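Local coordinates for NikO protein (Streptomyces tendae, PDB 4FQD), which transfers an enolpyruvyl group in nikkomycin biosynthesis, for which it is essential, and belongs to the EPSP synthase family, at the interface of chains A and B. Numbering follows the deposited sequence. Chains: chain A/B, NikO protein.

The interface of chains A and B. Residues chain A 359, 361, 383-385, 388, 390; chain B 183, 185-186.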
# COMPACT_ATOMS: atom_id res chain seq x y z
N TYR A 359 2.12 0.37 -8.43
CA TYR A 359 1.48 1.34 -7.56
C TYR A 359 2.37 1.68 -6.37
O TYR A 359 2.74 0.80 -5.59
CB TYR A 359 0.12 0.82 -7.07
CG TYR A 359 -0.83 0.45 -8.18
CD1 TYR A 359 -0.82 -0.83 -8.73
CD2 TYR A 359 -1.73 1.37 -8.69
CE1 TYR A 359 -1.69 -1.18 -9.75
CE2 TYR A 359 -2.60 1.04 -9.72
CZ TYR A 359 -2.57 -0.24 -10.24
OH TYR A 359 -3.44 -0.58 -11.25
N ARG A 361 2.78 4.10 -2.98
CA ARG A 361 2.15 5.00 -2.03
C ARG A 361 3.16 5.56 -1.04
O ARG A 361 3.92 4.81 -0.42
CB ARG A 361 1.02 4.30 -1.28
CG ARG A 361 0.12 5.25 -0.50
CD ARG A 361 -0.94 4.49 0.26
NE ARG A 361 -2.16 5.27 0.41
CZ ARG A 361 -3.21 5.17 -0.40
NH1 ARG A 361 -3.20 4.31 -1.41
NH2 ARG A 361 -4.28 5.92 -0.20
N ALA A 383 1.43 8.52 -13.34
CA ALA A 383 0.22 9.21 -12.89
C ALA A 383 0.35 9.49 -11.39
O ALA A 383 0.73 8.62 -10.62
CB ALA A 383 -1.01 8.36 -13.17
N VAL A 384 0.03 10.72 -11.00
CA VAL A 384 0.17 11.14 -9.61
C VAL A 384 -1.12 11.72 -9.04
O VAL A 384 -1.70 12.65 -9.61
CB VAL A 384 1.30 12.19 -9.45
CG1 VAL A 384 1.30 12.77 -8.04
CG2 VAL A 384 2.65 11.58 -9.79
N ASP A 385 -1.57 11.16 -7.93
CA ASP A 385 -2.71 11.70 -7.19
C ASP A 385 -2.40 11.70 -5.70
O ASP A 385 -2.44 10.65 -5.05
CB ASP A 385 -3.98 10.90 -7.48
CG ASP A 385 -5.24 11.63 -7.04
OD1 ASP A 385 -5.13 12.64 -6.32
OD2 ASP A 385 -6.35 11.19 -7.41
N VAL A 388 -0.18 8.99 -3.97
CA VAL A 388 -0.04 7.81 -4.82
C VAL A 388 0.62 8.10 -6.16
O VAL A 388 0.26 9.06 -6.84
CB VAL A 388 -1.41 7.13 -5.06
CG1 VAL A 388 -1.28 5.97 -6.04
CG2 VAL A 388 -2.00 6.66 -3.74
N ARG A 390 1.63 6.05 -9.80
CA ARG A 390 1.44 4.84 -10.59
C ARG A 390 2.30 4.87 -11.85
O ARG A 390 2.38 5.89 -12.53
CB ARG A 390 -0.03 4.67 -10.97
CG ARG A 390 -0.36 3.32 -11.59
CD ARG A 390 -1.20 3.50 -12.84
NE ARG A 390 -2.31 4.42 -12.63
CZ ARG A 390 -2.80 5.23 -13.56
NH1 ARG A 390 -2.28 5.24 -14.78
NH2 ARG A 390 -3.81 6.04 -13.27
N ASN B 183 -9.00 8.04 -5.67
CA ASN B 183 -7.64 8.34 -6.10
C ASN B 183 -7.43 7.94 -7.55
O ASN B 183 -7.50 6.76 -7.90
CB ASN B 183 -6.63 7.63 -5.20
CG ASN B 183 -5.21 8.13 -5.42
OD1 ASN B 183 -4.54 7.72 -6.37
ND2 ASN B 183 -4.75 9.01 -4.55
N ALA B 185 -4.74 8.14 -9.51
CA ALA B 185 -3.50 7.43 -9.79
C ALA B 185 -3.66 5.96 -9.44
O ALA B 185 -3.25 5.08 -10.20
CB ALA B 185 -2.34 8.04 -9.01
N LEU B 186 -4.26 5.69 -8.29
CA LEU B 186 -4.48 4.32 -7.83
C LEU B 186 -5.64 3.69 -8.59
O LEU B 186 -5.76 2.46 -8.64
CB LEU B 186 -4.76 4.30 -6.33
CG LEU B 186 -4.54 2.95 -5.64
CD1 LEU B 186 -3.06 2.61 -5.59
CD2 LEU B 186 -5.15 2.96 -4.24
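A loop of chain B, with B:Asn183, B:Ala185 and B:Leu186, lies across the sheet face formed by strands 356-362, 382-385 and 388-393 of chain A. The backbone oxygen O of B:Ala185 is gripped by the guanidinium of A:Arg390. A:Arg390 NE donates to the backbone O of B:Ala185 at 2.7 Å, in the carbonyl plane and at the guanidinium edge; NH2 adds a weak bond. Bends at chi2 and chi3 (-133° and -47°) turn the A:Arg390 chain so that NE faces this oxygen, while CB of A:Ala383 lies over the rim of one guanidinium face.

B:Asn183 works in two directions. ND2 of B:Asn183 donates to the backbone O of A:Asp385 at 2.9 Å, from above the carbonyl plane. OD1 of B:Asn183 accepts from the backbone N of B:Leu186 at 2.8 Å, which ties the loop to itself and should fix the amide flip. The carboxylate of A:Asp385 stacks on this amide, the planes 29° apart.

Hydrophobic packing lies between these bonds. The methyl CB of B:Ala185 packs against CB of A:Asp385. CG1 of A:Val388, anti to the backbone N, touches both B:Ala185 CB and B:Leu186 CD1. B:Leu186 CD1 also meets CD2 of the A:Tyr359 ring at 3.6 Å. Its other branch, CD2, makes an edge-on, in-plane van der Waals contact with NH1 of A:Arg361. CG2 of A:Val388 sits over the rim of one face of that guanidinium.

The patch repeats with chains exchanged in the two-fold pair of the deposited assembly; the structure alone does not show that this dimer forms in solution. Each copy lends a loop between 3-10 helix 177-180 and helix 192-204 to its partner's sheet.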